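Local atomic coordinates of excinuclease ABC, subunit A. (Deinococcus radiodurans, PDB entry 2VF7), a protein that probably serves as an ATP-hydrolysing, zinc-containing DNA-binding subunit of the UvrA family, taking part in damage recognition during DNA repair. Residues L450-P455 and P477-G482; H439-I444 and Q483-D488. The protein carries 1 engineered substitution. One frame throughout, in Å; residues are numbered along the deposited sequence.

Contact 1: L450-P455 and P477-G482; sequences LVDVGP and PESQTG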
# COMPACT_ATOMS: atom_id res chain seq x y z
N LEU A 450 21.48 -16.97 21.76
CA LEU A 450 21.20 -17.88 20.66
C LEU A 450 20.02 -18.81 20.90
O LEU A 450 19.79 -19.27 22.00
CB LEU A 450 22.47 -18.63 20.24
CG LEU A 450 22.81 -20.04 20.67
CD1 LEU A 450 21.93 -21.07 19.94
CD2 LEU A 450 24.27 -20.27 20.36
N VAL A 451 19.26 -19.07 19.84
CA VAL A 451 18.13 -20.00 19.87
C VAL A 451 18.42 -21.21 18.96
O VAL A 451 18.43 -21.07 17.73
CB VAL A 451 16.83 -19.32 19.41
CG1 VAL A 451 15.64 -20.19 19.71
CG2 VAL A 451 16.68 -17.91 20.04
N ASP A 452 18.65 -22.37 19.58
CA ASP A 452 18.94 -23.60 18.82
C ASP A 452 17.68 -24.44 18.67
O ASP A 452 17.05 -24.85 19.66
CB ASP A 452 20.08 -24.43 19.46
CG ASP A 452 20.76 -25.37 18.46
OD1 ASP A 452 20.85 -26.59 18.75
OD2 ASP A 452 21.22 -24.90 17.39
N VAL A 453 17.33 -24.71 17.42
CA VAL A 453 16.06 -25.31 17.05
C VAL A 453 16.21 -26.78 16.59
O VAL A 453 17.11 -27.13 15.82
CB VAL A 453 15.34 -24.46 15.95
CG1 VAL A 453 14.09 -25.14 15.47
CG2 VAL A 453 14.97 -23.08 16.47
N GLY A 454 15.32 -27.63 17.13
CA GLY A 454 15.05 -28.99 16.68
C GLY A 454 16.19 -29.92 16.91
O GLY A 454 17.37 -29.51 16.80
N PRO A 455 15.90 -31.20 17.21
CA PRO A 455 17.03 -32.11 17.12
C PRO A 455 17.46 -32.20 15.65
O PRO A 455 18.60 -31.87 15.32
CB PRO A 455 16.47 -33.46 17.63
CG PRO A 455 15.13 -33.19 18.16
CD PRO A 455 14.65 -31.88 17.61
N PRO A 477 23.55 -31.65 25.14
CA PRO A 477 24.25 -32.64 24.31
C PRO A 477 23.47 -33.12 23.08
O PRO A 477 24.06 -33.74 22.19
CB PRO A 477 24.50 -33.80 25.29
CG PRO A 477 23.96 -33.33 26.64
CD PRO A 477 22.94 -32.30 26.31
N GLU A 478 22.18 -32.83 23.04
CA GLU A 478 21.33 -33.12 21.87
C GLU A 478 21.57 -32.10 20.74
O GLU A 478 21.10 -32.28 19.61
CB GLU A 478 19.84 -33.16 22.28
CG GLU A 478 19.28 -31.81 22.80
CD GLU A 478 18.05 -31.96 23.72
OE1 GLU A 478 17.68 -33.11 24.06
OE2 GLU A 478 17.48 -30.91 24.12
N SER A 479 22.30 -31.03 21.06
CA SER A 479 22.56 -29.95 20.11
C SER A 479 23.80 -30.20 19.22
O SER A 479 24.93 -30.29 19.72
CB SER A 479 22.68 -28.63 20.85
OG SER A 479 23.43 -27.69 20.11
N GLN A 480 23.56 -30.29 17.91
CA GLN A 480 24.65 -30.46 16.93
C GLN A 480 25.41 -29.16 16.64
O GLN A 480 26.55 -29.21 16.16
CB GLN A 480 24.13 -31.08 15.64
CG GLN A 480 23.46 -32.45 15.81
CD GLN A 480 22.83 -32.94 14.52
OE1 GLN A 480 21.60 -33.06 14.42
NE2 GLN A 480 23.66 -33.20 13.51
N THR A 481 24.79 -28.00 16.91
CA THR A 481 25.52 -26.72 16.94
C THR A 481 26.55 -26.76 18.07
O THR A 481 27.72 -26.42 17.87
CB THR A 481 24.58 -25.52 17.16
OG1 THR A 481 23.40 -25.66 16.38
CG2 THR A 481 25.27 -24.22 16.81
N GLY A 482 26.12 -27.19 19.24
CA GLY A 482 26.99 -27.28 20.41
C GLY A 482 28.15 -28.25 20.25
O GLY A 482 29.17 -28.12 20.92
O HOH W 1 21.06 -28.58 16.65
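The carboxylate of Asp452 is the flat group of this contact, and two hydroxyls of 477-482 take one oxygen each. Ser479 OG donates to Asp452 OD1 at 3.1 Å. It comes from above the carboxylate plane, 59° out of it. Thr481 OG1 donates to Asp452 OD2 at 2.5 Å, a short bond. This hydroxyl is on the syn side, 32° out of the plane. A water adds a bond to Asp452 OD1 at 2.9 Å and accepts from Gln480 N at 3.3 Å. The Asp452 side chain leaves strand 449-453 with CG anti to the backbone N (chi1 -158°), which brings both oxygens to the start of helix 480-487. Ser479 is the N-cap of that helix. Its OG accepts from Gly482 N at 2.9 Å while donating to the aspartate, so both roles help to fix its rotation. Thr42, at the end of the neighbouring strand 38-42, gives Asp452 OD2 another hydrogen bond. The Asp452 side chain also touches the P-loop that follows that strand, and lies about 9 Å from the bound ADP. With an alanine at this position, the hydroxyls of Ser479 and Thr481 would probably lose the carboxylate that takes them both, and the helix start its tie to the sheet. A buried acid near the end of strand 449-453 thus joins the sheet of the first nucleotide-binding domain to the N-terminus of helix 480-487. Its donors here are hydroxyls and a water, and the helix start with its N-H groups would probably favour the ionised carboxylate.

Contact 2: H439-I444 and Q483-D488; sequences HDLDVI and QYLFAD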
# COMPACT_ATOMS: atom_id res chain seq x y z
N HIS A 439 24.59 -20.03 10.00
CA HIS A 439 25.32 -21.29 10.18
C HIS A 439 26.79 -21.08 10.53
O HIS A 439 27.42 -21.97 11.09
CB HIS A 439 25.18 -22.15 8.93
CG HIS A 439 23.80 -22.69 8.74
ND1 HIS A 439 22.95 -22.24 7.76
CD2 HIS A 439 23.11 -23.62 9.44
CE1 HIS A 439 21.81 -22.89 7.84
NE2 HIS A 439 21.87 -23.73 8.86
N ASP A 440 27.33 -19.92 10.18
CA ASP A 440 28.73 -19.58 10.46
C ASP A 440 29.02 -19.64 11.94
O ASP A 440 28.41 -18.92 12.73
CB ASP A 440 29.04 -18.17 9.94
CG ASP A 440 30.53 -17.95 9.71
OD1 ASP A 440 31.34 -18.38 10.54
OD2 ASP A 440 30.89 -17.33 8.70
N LEU A 441 29.96 -20.50 12.32
CA LEU A 441 30.35 -20.70 13.71
C LEU A 441 31.07 -19.49 14.30
O LEU A 441 31.03 -19.26 15.50
CB LEU A 441 31.23 -21.95 13.84
CG LEU A 441 30.62 -23.32 13.52
CD1 LEU A 441 31.71 -24.40 13.62
CD2 LEU A 441 29.43 -23.67 14.43
N ASP A 442 31.74 -18.73 13.44
CA ASP A 442 32.37 -17.46 13.83
C ASP A 442 31.38 -16.38 14.27
O ASP A 442 31.71 -15.58 15.14
CB ASP A 442 33.23 -16.93 12.69
CG ASP A 442 34.68 -17.32 12.83
OD1 ASP A 442 35.36 -16.73 13.69
OD2 ASP A 442 35.13 -18.22 12.07
N VAL A 443 30.19 -16.36 13.66
CA VAL A 443 29.13 -15.43 14.05
C VAL A 443 28.37 -15.94 15.28
O VAL A 443 28.27 -15.23 16.29
CB VAL A 443 28.12 -15.14 12.91
CG1 VAL A 443 26.97 -14.23 13.42
CG2 VAL A 443 28.83 -14.52 11.68
N ILE A 444 27.86 -17.17 15.20
CA ILE A 444 27.26 -17.84 16.36
C ILE A 444 28.05 -17.59 17.65
O ILE A 444 27.47 -17.22 18.67
CB ILE A 444 27.09 -19.36 16.09
CG1 ILE A 444 26.19 -19.58 14.87
CG2 ILE A 444 26.47 -20.05 17.29
CD1 ILE A 444 26.27 -20.97 14.28
N GLN A 483 27.99 -29.23 19.35
CA GLN A 483 29.03 -30.24 19.12
C GLN A 483 30.15 -29.71 18.24
O GLN A 483 31.32 -29.94 18.53
CB GLN A 483 28.43 -31.50 18.49
CG GLN A 483 27.63 -32.35 19.45
CD GLN A 483 26.73 -33.34 18.74
OE1 GLN A 483 26.99 -33.72 17.59
NE2 GLN A 483 25.66 -33.76 19.40
N TYR A 484 29.78 -29.03 17.17
CA TYR A 484 30.76 -28.37 16.31
C TYR A 484 31.43 -27.22 17.04
O TYR A 484 32.63 -27.01 16.92
CB TYR A 484 30.11 -27.93 14.99
CG TYR A 484 29.94 -29.11 14.06
CD1 TYR A 484 28.82 -29.93 14.15
CD2 TYR A 484 30.95 -29.45 13.15
CE1 TYR A 484 28.69 -31.04 13.34
CE2 TYR A 484 30.82 -30.57 12.32
CZ TYR A 484 29.69 -31.36 12.43
OH TYR A 484 29.54 -32.46 11.63
N LEU A 485 30.65 -26.52 17.85
CA LEU A 485 31.09 -25.31 18.53
C LEU A 485 32.01 -25.62 19.72
O LEU A 485 32.99 -24.90 19.94
CB LEU A 485 29.85 -24.50 18.96
CG LEU A 485 29.85 -22.97 19.05
CD1 LEU A 485 30.02 -22.32 17.69
CD2 LEU A 485 28.55 -22.52 19.69
N PHE A 486 31.71 -26.69 20.46
CA PHE A 486 32.42 -26.99 21.71
C PHE A 486 33.02 -28.40 21.84
O PHE A 486 33.90 -28.61 22.68
CB PHE A 486 31.54 -26.72 22.94
CG PHE A 486 30.99 -25.32 23.02
CD1 PHE A 486 31.85 -24.22 23.05
CD2 PHE A 486 29.62 -25.10 23.09
CE1 PHE A 486 31.34 -22.92 23.12
CE2 PHE A 486 29.11 -23.82 23.16
CZ PHE A 486 29.97 -22.73 23.19
N ALA A 487 32.55 -29.36 21.05
CA ALA A 487 32.97 -30.76 21.24
C ALA A 487 33.88 -31.31 20.15
O ALA A 487 34.32 -32.46 20.24
CB ALA A 487 31.76 -31.67 21.43
N ASP A 488 34.16 -30.49 19.14
CA ASP A 488 35.14 -30.80 18.09
C ASP A 488 34.71 -31.95 17.17
O ASP A 488 35.40 -32.99 17.08
CB ASP A 488 36.52 -31.08 18.73
CG ASP A 488 37.68 -30.95 17.75
OD1 ASP A 488 38.71 -31.62 17.98
OD2 ASP A 488 37.56 -30.17 16.77
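Leu441 and Leu485 join two helices at the edge of the first nucleotide-binding domain: the short helix 441-444 and helix 480-487. Their side chains run past each other in opposite directions. Leu441 CD2 meets Leu485 CD1 at 3.6 Å. The same CD1 lies 3.9 Å from Leu441 O, so one methyl rests against both side chain and backbone. The other branch of Leu485 turns to the next turn of the short helix, where CD2 lies 4.0 Å from Ile444 CG2. With chi1 at -149°, away from a staggered value, and chi2 at 66°, the branch of Leu485 sets one methyl against Leu441 and the other against Ile444. The short helix follows strand 433-437 and a Glu-His-Asp sequence. In ABC ATPases this is the place of the switch histidine, and His439 probably fills that role. Asp440 is the N-cap: its OD1 accepts from Asp442 N at 2.9 Å. Ile444 also rests on Val40 and Thr42 of strand 38-42, which leads into the P-loop. Leu441 CD1 touches Tyr484 at CB, 4.1 Å away. The tyrosine ring leads off from there, and its OH is hydrogen-bonded to Glu770 of helix 766-781 and to Arg489. On the other helix, Leu485 CB sits 4.1 Å above the centre of the Phe486 ring, and Lys474 makes a cation-pi contact with that ring.

Contact 2 closes a longer loop of the chain, and contact 1 is nested inside it. In order come helix 441-444, strand 449-453, strand 464-468 and helix 480-487. The last helix serves both contacts, with its first residues in contact 1 and its later ones in contact 2. The centres are 11 Å apart, and the two touch. Leu450 CD2 packs on Ile444 CG2 at 3.8 Å, and Gln483 NE2 probably bonds to Pro477 O. Helix 480-487 is thus tied to the mixed sheet by polar groups and to helix 441-444 by apolar ones. Both lie beside strand 38-42 and the P-loop of the first ADP site.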